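Local coordinates for protein lithostathine-1-alpha (Homo sapiens, PDB 1QDD) that might inhibit spontaneous calcium carbonate precipitation as a secreted C-type lectin-like glycoprotein, and may be associated with regeneration of pancreas and brain, at residues S64-S69 against T122-W127; E16-Y21 against C25-E30. The protein carries 1 engineered substitution. One frame throughout, in Å; residues are numbered along the deposited sequence.

Contact 1 of 2, residues S64-S69 against T122-W127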
ATOM      1  N   SER A  64      -1.058  -0.086  11.800  1.00  9.80           N
ATOM      2  CA  SER A  64      -0.156   0.027  12.942  1.00 11.65           C
ATOM      3  C   SER A  64       1.171   0.636  12.533  1.00 11.35           C
ATOM      4  O   SER A  64       1.743   1.485  13.249  1.00 12.21           O
ATOM      5  CB  SER A  64       0.054  -1.340  13.592  1.00 14.00           C
ATOM      6  OG  SER A  64       1.052  -2.114  12.975  1.00 20.53           O
ATOM      7  N   LEU A  65       1.712   0.261  11.386  1.00  9.87           N
ATOM      8  CA  LEU A  65       2.944   0.790  10.840  1.00 10.56           C
ATOM      9  C   LEU A  65       2.856   2.285  10.611  1.00  9.80           C
ATOM     10  O   LEU A  65       3.770   3.059  10.948  1.00 10.74           O
ATOM     11  CB  LEU A  65       3.263   0.058   9.532  1.00 13.35           C
ATOM     12  CG  LEU A  65       4.610   0.386   8.888  1.00 15.39           C
ATOM     13  CD1 LEU A  65       5.754  -0.088   9.771  1.00 18.59           C
ATOM     14  CD2 LEU A  65       4.741  -0.265   7.519  1.00 18.25           C
ATOM     15  N   ILE A  66       1.758   2.763  10.052  1.00  8.69           N
ATOM     16  CA  ILE A  66       1.547   4.193   9.817  1.00  9.13           C
ATOM     17  C   ILE A  66       1.446   4.913  11.153  1.00  9.59           C
ATOM     18  O   ILE A  66       2.082   5.968  11.358  1.00 10.02           O
ATOM     19  CB  ILE A  66       0.332   4.451   8.917  1.00  8.13           C
ATOM     20  CG1 ILE A  66       0.537   3.851   7.525  1.00  9.04           C
ATOM     21  CG2 ILE A  66       0.087   5.956   8.831  1.00  9.58           C
ATOM     22  CD1 ILE A  66      -0.742   3.697   6.726  1.00 10.12           C
ATOM     23  N   LYS A  67       0.653   4.427  12.094  1.00 10.80           N
ATOM     24  CA  LYS A  67       0.501   5.054  13.406  1.00 12.95           C
ATOM     25  C   LYS A  67       1.826   5.134  14.143  1.00 13.22           C
ATOM     26  O   LYS A  67       2.149   6.187  14.733  1.00 14.19           O
ATOM     27  CB  LYS A  67      -0.543   4.296  14.224  1.00 14.81           C
ATOM     28  CG  LYS A  67      -1.988   4.583  13.858  1.00 19.82           C
ATOM     29  CD  LYS A  67      -2.919   4.276  15.029  1.00 23.56           C
ATOM     30  CE  LYS A  67      -3.332   5.558  15.733  1.00 25.89           C
ATOM     31  NZ  LYS A  67      -3.331   5.411  17.213  1.00 28.03           N
ATOM     32  N   GLU A  68       2.649   4.106  14.110  1.00 12.64           N
ATOM     33  CA  GLU A  68       3.938   4.067  14.782  1.00 14.30           C
ATOM     34  C   GLU A  68       4.954   5.054  14.245  1.00 12.06           C
ATOM     35  O   GLU A  68       5.901   5.450  14.954  1.00 13.47           O
ATOM     36  CB  GLU A  68       4.485   2.625  14.759  1.00 18.40           C
ATOM     37  CG  GLU A  68       3.735   1.727  15.736  1.00 24.12           C
ATOM     38  CD  GLU A  68       4.156   0.274  15.702  1.00 26.99           C
ATOM     39  OE1 GLU A  68       5.171  -0.060  15.057  1.00 29.19           O
ATOM     40  OE2 GLU A  68       3.470  -0.553  16.344  1.00 29.76           O
ATOM     41  N   SER A  69       4.785   5.553  13.024  1.00  9.79           N
ATOM     42  CA  SER A  69       5.646   6.563  12.450  1.00  9.56           C
ATOM     43  C   SER A  69       5.482   7.918  13.134  1.00  9.77           C
ATOM     44  O   SER A  69       6.377   8.764  12.968  1.00 10.62           O
ATOM     45  CB  SER A  69       5.380   6.759  10.948  1.00  9.50           C
ATOM     46  OG  SER A  69       4.204   7.519  10.727  1.00  9.11           O
ATOM     47  N   THR A 122     -10.291   7.186  10.370  1.00 12.86           N
ATOM     48  CA  THR A 122     -10.658   5.808  10.631  1.00 13.21           C
ATOM     49  C   THR A 122      -9.506   4.991  11.189  1.00 12.72           C
ATOM     50  O   THR A 122      -9.534   3.748  11.163  1.00 14.59           O
ATOM     51  CB  THR A 122     -11.201   5.109   9.365  1.00 12.35           C
ATOM     52  OG1 THR A 122     -10.143   4.951   8.404  1.00 12.35           O
ATOM     53  CG2 THR A 122     -12.359   5.901   8.776  1.00 13.73           C
ATOM     54  N   GLY A 123      -8.443   5.637  11.669  1.00 12.02           N
ATOM     55  CA  GLY A 123      -7.269   4.948  12.183  1.00 12.57           C
ATOM     56  C   GLY A 123      -6.490   4.251  11.079  1.00 10.69           C
ATOM     57  O   GLY A 123      -5.777   3.275  11.337  1.00 11.78           O
ATOM     58  N   PHE A 124      -6.602   4.705   9.832  1.00  9.64           N
ATOM     59  CA  PHE A 124      -5.945   4.142   8.660  1.00  9.14           C
ATOM     60  C   PHE A 124      -6.464   2.731   8.370  1.00  9.82           C
ATOM     61  O   PHE A 124      -5.739   1.955   7.716  1.00 11.15           O
ATOM     62  CB  PHE A 124      -4.422   4.214   8.739  1.00  9.75           C
ATOM     63  CG  PHE A 124      -3.895   5.613   8.925  1.00 10.18           C
ATOM     64  CD1 PHE A 124      -3.396   6.007  10.158  1.00 10.59           C
ATOM     65  CD2 PHE A 124      -3.888   6.537   7.903  1.00 10.45           C
ATOM     66  CE1 PHE A 124      -2.921   7.291  10.363  1.00 12.28           C
ATOM     67  CE2 PHE A 124      -3.419   7.827   8.107  1.00 11.28           C
ATOM     68  CZ  PHE A 124      -2.923   8.198   9.340  1.00 11.91           C
ATOM     69  N   GLN A 125      -7.693   2.410   8.723  1.00 10.32           N
ATOM     70  CA  GLN A 125      -8.270   1.107   8.458  1.00 11.18           C
ATOM     71  C   GLN A 125      -9.284   1.118   7.324  1.00 10.90           C
ATOM     72  O   GLN A 125      -9.583   0.014   6.829  1.00 12.53           O
ATOM     73  CB  GLN A 125      -8.966   0.574   9.721  1.00 14.66           C
ATOM     74  CG  GLN A 125      -8.002   0.223  10.844  1.00 19.79           C
ATOM     75  CD  GLN A 125      -8.731  -0.438  12.000  1.00 22.57           C
ATOM     76  OE1 GLN A 125      -9.560  -1.330  11.796  1.00 24.90           O
ATOM     77  NE2 GLN A 125      -8.456   0.018  13.215  1.00 24.44           N
ATOM     78  N   LYS A 126      -9.833   2.257   6.946  1.00 10.05           N
ATOM     79  CA  LYS A 126     -10.832   2.336   5.886  1.00 10.31           C
ATOM     80  C   LYS A 126     -10.335   3.161   4.704  1.00  8.91           C
ATOM     81  O   LYS A 126      -9.400   3.949   4.816  1.00 10.82           O
ATOM     82  CB  LYS A 126     -12.162   2.886   6.383  1.00 12.90           C
ATOM     83  CG  LYS A 126     -12.817   2.177   7.553  1.00 17.81           C
ATOM     84  CD  LYS A 126     -13.568   0.936   7.131  1.00 20.45           C
ATOM     85  CE  LYS A 126     -14.324   0.286   8.283  1.00 22.87           C
ATOM     86  NZ  LYS A 126     -14.736  -1.098   7.914  1.00 24.97           N
ATOM     87  N   TRP A 127     -10.929   2.937   3.547  1.00  8.29           N
ATOM     88  CA  TRP A 127     -10.519   3.428   2.256  1.00  8.64           C
ATOM     89  C   TRP A 127     -11.431   4.504   1.676  1.00  8.54           C
ATOM     90  O   TRP A 127     -12.652   4.446   1.843  1.00  9.75           O
ATOM     91  CB  TRP A 127     -10.526   2.257   1.267  1.00  9.00           C
ATOM     92  CG  TRP A 127      -9.708   1.049   1.603  1.00  8.87           C
ATOM     93  CD1 TRP A 127      -8.815   0.881   2.609  1.00  9.19           C
ATOM     94  CD2 TRP A 127      -9.715  -0.205   0.888  1.00  9.61           C
ATOM     95  NE1 TRP A 127      -8.254  -0.383   2.591  1.00  9.94           N
ATOM     96  CE2 TRP A 127      -8.802  -1.057   1.536  1.00 10.22           C
ATOM     97  CE3 TRP A 127     -10.414  -0.658  -0.229  1.00 11.15           C
ATOM     98  CZ2 TRP A 127      -8.572  -2.362   1.076  1.00 11.36           C
ATOM     99  CZ3 TRP A 127     -10.183  -1.953  -0.674  1.00 12.30           C
ATOM    100  CH2 TRP A 127      -9.270  -2.776  -0.015  1.00 12.05           C
TER

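Contact 2 of 2, residues E16-Y21 against C25-E30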
ATOM      1  N   GLU A  16      17.178  -2.199   7.462  1.00 22.42           N
ATOM      2  CA  GLU A  16      16.918  -1.060   8.333  1.00 22.26           C
ATOM      3  C   GLU A  16      15.904  -0.113   7.701  1.00 21.01           C
ATOM      4  O   GLU A  16      16.021   0.247   6.534  1.00 21.74           O
ATOM      5  CB  GLU A  16      18.192  -0.259   8.662  1.00 23.29           C
ATOM      6  CG  GLU A  16      17.999   0.980   9.507  1.00 24.40           C
ATOM      7  CD  GLU A  16      19.092   2.025   9.487  1.00 25.32           C
ATOM      8  OE1 GLU A  16      20.072   1.894   8.729  1.00 25.99           O
ATOM      9  OE2 GLU A  16      18.977   3.026  10.239  1.00 25.42           O
ATOM     10  N   GLY A  17      14.915   0.310   8.479  1.00 20.15           N
ATOM     11  CA  GLY A  17      13.885   1.215   8.014  1.00 19.21           C
ATOM     12  C   GLY A  17      12.658   0.523   7.444  1.00 18.06           C
ATOM     13  O   GLY A  17      11.677   1.173   7.100  1.00 19.82           O
ATOM     14  N   THR A  18      12.723  -0.800   7.291  1.00 16.72           N
ATOM     15  CA  THR A  18      11.602  -1.581   6.757  1.00 15.04           C
ATOM     16  C   THR A  18      11.207  -2.648   7.769  1.00 15.41           C
ATOM     17  O   THR A  18      11.984  -3.022   8.657  1.00 17.93           O
ATOM     18  CB  THR A  18      11.861  -2.183   5.374  1.00 14.45           C
ATOM     19  OG1 THR A  18      12.699  -3.347   5.477  1.00 16.27           O
ATOM     20  CG2 THR A  18      12.479  -1.217   4.381  1.00 14.29           C
ATOM     21  N   ASN A  19       9.952  -3.083   7.727  1.00 15.19           N
ATOM     22  CA  ASN A  19       9.400  -4.018   8.699  1.00 15.55           C
ATOM     23  C   ASN A  19       8.812  -5.259   8.042  1.00 14.14           C
ATOM     24  O   ASN A  19       8.105  -5.177   7.033  1.00 13.07           O
ATOM     25  CB  ASN A  19       8.307  -3.308   9.503  1.00 18.23           C
ATOM     26  CG  ASN A  19       8.826  -2.327  10.533  1.00 21.51           C
ATOM     27  OD1 ASN A  19       9.299  -1.250  10.189  1.00 22.56           O
ATOM     28  ND2 ASN A  19       8.745  -2.689  11.809  1.00 24.27           N
ATOM     29  N   ALA A  20       9.040  -6.411   8.673  1.00 14.30           N
ATOM     30  CA  ALA A  20       8.561  -7.690   8.173  1.00 14.45           C
ATOM     31  C   ALA A  20       7.140  -8.040   8.587  1.00 14.87           C
ATOM     32  O   ALA A  20       6.773  -7.872   9.745  1.00 15.27           O
ATOM     33  CB  ALA A  20       9.492  -8.805   8.673  1.00 16.04           C
ATOM     34  N   TYR A  21       6.393  -8.649   7.672  1.00 14.52           N
ATOM     35  CA  TYR A  21       5.114  -9.279   7.947  1.00 15.28           C
ATOM     36  C   TYR A  21       4.908 -10.371   6.895  1.00 15.07           C
ATOM     37  O   TYR A  21       4.921 -10.120   5.695  1.00 13.45           O
ATOM     38  CB  TYR A  21       3.944  -8.289   7.933  1.00 15.57           C
ATOM     39  CG  TYR A  21       2.584  -8.927   8.158  1.00 17.10           C
ATOM     40  CD1 TYR A  21       2.192  -9.376   9.412  1.00 18.96           C
ATOM     41  CD2 TYR A  21       1.702  -9.107   7.101  1.00 17.76           C
ATOM     42  CE1 TYR A  21       0.963  -9.990   9.600  1.00 19.99           C
ATOM     43  CE2 TYR A  21       0.470  -9.713   7.280  1.00 19.53           C
ATOM     44  CZ  TYR A  21       0.102 -10.137   8.538  1.00 19.74           C
ATOM     45  OH  TYR A  21      -1.124 -10.754   8.708  1.00 22.54           O
ATOM     46  N   CYS A  25       8.380  -7.267   3.124  1.00 10.59           N
ATOM     47  CA  CYS A  25       8.904  -6.106   3.846  1.00 10.62           C
ATOM     48  C   CYS A  25       8.091  -4.872   3.442  1.00  9.70           C
ATOM     49  O   CYS A  25       7.690  -4.741   2.288  1.00 11.06           O
ATOM     50  CB  CYS A  25      10.380  -5.863   3.555  1.00 10.72           C
ATOM     51  SG  CYS A  25      11.477  -7.263   3.870  1.00 14.58           S
ATOM     52  N   TYR A  26       7.829  -4.020   4.432  1.00  9.24           N
ATOM     53  CA  TYR A  26       6.976  -2.848   4.249  1.00  9.10           C
ATOM     54  C   TYR A  26       7.592  -1.569   4.800  1.00  8.85           C
ATOM     55  O   TYR A  26       8.305  -1.650   5.813  1.00 10.34           O
ATOM     56  CB  TYR A  26       5.670  -3.092   5.033  1.00  9.20           C
ATOM     57  CG  TYR A  26       4.794  -4.256   4.659  1.00  8.35           C
ATOM     58  CD1 TYR A  26       5.171  -5.570   4.973  1.00  9.32           C
ATOM     59  CD2 TYR A  26       3.558  -4.089   4.034  1.00  9.04           C
ATOM     60  CE1 TYR A  26       4.391  -6.659   4.649  1.00  9.22           C
ATOM     61  CE2 TYR A  26       2.766  -5.180   3.715  1.00  9.37           C
ATOM     62  CZ  TYR A  26       3.180  -6.451   4.026  1.00  8.66           C
ATOM     63  OH  TYR A  26       2.420  -7.570   3.735  1.00 11.29           O
ATOM     64  N   TYR A  27       7.261  -0.412   4.238  1.00  9.12           N
ATOM     65  CA  TYR A  27       7.712   0.847   4.833  1.00  9.13           C
ATOM     66  C   TYR A  27       6.790   1.990   4.430  1.00  9.24           C
ATOM     67  O   TYR A  27       6.192   1.998   3.356  1.00  9.67           O
ATOM     68  CB  TYR A  27       9.153   1.227   4.492  1.00 10.55           C
ATOM     69  CG  TYR A  27       9.474   1.343   3.025  1.00 10.50           C
ATOM     70  CD1 TYR A  27       9.406   2.555   2.367  1.00 12.30           C
ATOM     71  CD2 TYR A  27       9.827   0.228   2.274  1.00 11.84           C
ATOM     72  CE1 TYR A  27       9.683   2.667   1.012  1.00 12.40           C
ATOM     73  CE2 TYR A  27      10.122   0.318   0.931  1.00 12.09           C
ATOM     74  CZ  TYR A  27      10.057   1.541   0.309  1.00 12.45           C
ATOM     75  OH  TYR A  27      10.350   1.639  -1.040  1.00 14.17           O
ATOM     76  N   PHE A  28       6.671   2.981   5.310  1.00  8.72           N
ATOM     77  CA  PHE A  28       5.911   4.203   5.115  1.00  9.00           C
ATOM     78  C   PHE A  28       6.863   5.319   4.676  1.00  9.02           C
ATOM     79  O   PHE A  28       7.925   5.514   5.306  1.00 11.93           O
ATOM     80  CB  PHE A  28       5.190   4.604   6.407  1.00  9.93           C
ATOM     81  CG  PHE A  28       4.527   5.958   6.374  1.00 10.13           C
ATOM     82  CD1 PHE A  28       5.019   6.988   7.167  1.00 11.34           C
ATOM     83  CD2 PHE A  28       3.436   6.221   5.569  1.00 10.78           C
ATOM     84  CE1 PHE A  28       4.433   8.243   7.158  1.00 12.35           C
ATOM     85  CE2 PHE A  28       2.848   7.464   5.555  1.00 10.47           C
ATOM     86  CZ  PHE A  28       3.341   8.483   6.347  1.00 11.10           C
ATOM     87  N   ASN A  29       6.609   6.005   3.590  1.00  8.16           N
ATOM     88  CA  ASN A  29       7.405   7.118   3.070  1.00  8.29           C
ATOM     89  C   ASN A  29       6.573   8.396   3.162  1.00  8.64           C
ATOM     90  O   ASN A  29       5.502   8.485   2.545  1.00  9.29           O
ATOM     91  CB  ASN A  29       7.819   6.819   1.627  1.00  9.27           C
ATOM     92  CG  ASN A  29       8.855   7.739   1.037  1.00 11.33           C
ATOM     93  OD1 ASN A  29       9.586   7.422   0.066  1.00 14.37           O
ATOM     94  ND2 ASN A  29       8.965   8.940   1.557  1.00 10.45           N
ATOM     95  N   GLU A  30       7.034   9.400   3.910  1.00  9.33           N
ATOM     96  CA  GLU A  30       6.313  10.656   4.104  1.00 11.62           C
ATOM     97  C   GLU A  30       6.441  11.649   2.974  1.00 12.71           C
ATOM     98  O   GLU A  30       5.850  12.756   3.026  1.00 16.02           O
ATOM     99  CB  GLU A  30       6.662  11.272   5.475  1.00 13.26           C
ATOM    100  CG  GLU A  30       5.508  12.067   6.090  1.00 16.10           C
ATOM    101  CD  GLU A  30       5.812  12.527   7.499  1.00 17.34           C
ATOM    102  OE1 GLU A  30       6.783  13.291   7.671  1.00 18.48           O
ATOM    103  OE2 GLU A  30       5.087  12.134   8.435  1.00 18.79           O
TER
HETATM  104  O   HOH W   1       2.586 -10.447   3.557  1.00 20.49           O

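Contact 1 of 2, residues S64-S69 against T122-W127
In this C-type lectin fold the C-terminal part of helix 56-68 meets the loop between strands 115-119 and 127-130, and Ile66 of the helix closes on Phe124 of the loop. The touching branch is the gamma methyl: CG2 of Ile66 lies over one face of the Phe124 ring, 3.6 Å from the ring centroid and only 11° off the ring normal, a CH-pi contact. The methyl sits over the ring centre, leaning slightly to the CD1-CE1 side: CG2 of Ile66 is 3.6 Å from CE1 of Phe124, whereas CG2 of Ile66 to CD2 of Phe124 is 4.1 Å. With CG1 of Ile66 beside the backbone N (chi1 -63°), CG2 is left anti to that N and faces the ring. Lys67, one residue on, approaches the same ring from another direction: its CG stands at the edge, near the ring plane, 4.2 Å from CD1 of Phe124. CG thus borders the ring, while the rest of the lysine leads away from it. No hydrogen bond joins the two segments.

Phe124 is delivered by a type I' turn from Thr122 to Gln125, in which Gly123 and Phe124 both have positive phi. OG1 of Thr122 accepts a hydrogen bond from N of Lys126, 3.1 Å away, a bond that spans the turn. On the helix side, the carbonyl O of Ile66 receives two donors from Ser69, OG at 2.7 Å and N at 3.2 Å, two bonds from one residue that grip this carbonyl. Val76 of strand 75-78 touches both Ile66 and Phe124, and Leu118 of strand 115-119 adds to the apolar surroundings of Ile66, so the methyl-on-ring pair joins helix 56-68 to these two strands as well as to the loop.

Contact 2 of 2, residues E16-Y21 against C25-E30
The Tyr26 ring has two carbonyl oxygens at its edge, in plane, Asn19 O and Tyr21 O, the former 3.6 Å from CD1 of Tyr26 and the latter 3.7 Å from CE1 of Tyr26. The Tyr21 ring has the Tyr26 hydroxyl at its own edge, in plane, while Phe61 of helix 56-68 stacks with Tyr21 and meets Tyr26 edge-to-face. The two tyrosine side chains cross at an angle, with CB of Tyr21 packed 3.7 Å from CE1 of Tyr26. With CG set opposite the backbone N (chi1 177°), the Tyr21 ring extends away from its own strand toward helix 56-68. A water donates to both Tyr21 O and Tyr26 OH, bridging the strands; the same hydroxyl is hydrogen-bonded to Glu58, which fixes the ring's far end.

Near the turn-distal end, Thr18 and Tyr27 lie side by side and point the same way. CG2 of Thr18 meets the Tyr27 ring obliquely, 3.7 Å from CD2 of Tyr27, and OG1 of Thr18 is held by Pro15 O. Between these two pairs the backbones are joined by Asn19 and Tyr26, an antiparallel hydrogen-bonded pair: Asn19 N to Tyr26 O and Tyr26 N to Asn19 O, each 2.9 Å. The first is the straighter, at 164° against 147°. Two CA-H...O contacts, from Thr18 to Tyr26 O and from Cys25 to Asn19 O, flank them.

Ala20 and Cys25 form the neighbouring non-hydrogen-bonded pair, and Cys25 is joined by a disulfide to Cys14, tying the chain leading into the hairpin to its second strand. Strand 24-33 pairs on with strand 136-143. The whole is a short antiparallel beta hairpin with an extra disulfide, as in long-form C-type lectin domains.

How the contacts relate
Contact 1 and contact 2 have centres 14 Å apart and follow one another along the chain, the hairpin of 16-21 and 25-30 closing before helix 56-68 begins. That helix joins them: Ile66 serves contact 1, whereas Leu65 turns to the hairpin, its CD2 3.9 Å from CB of Tyr26 and its CD1 3.8 Å from OD1 of Asn19. Farther along the same segment, OG of Ser69 packs 3.6 Å from CE1 of Phe28. Segment 64-69 is thus packed between the 122-127 loop and the first hairpin of one lectin domain. Neither contact includes the glycan-contacting residues of the N-terminal peptide, among them the O-glycosylated Thr5.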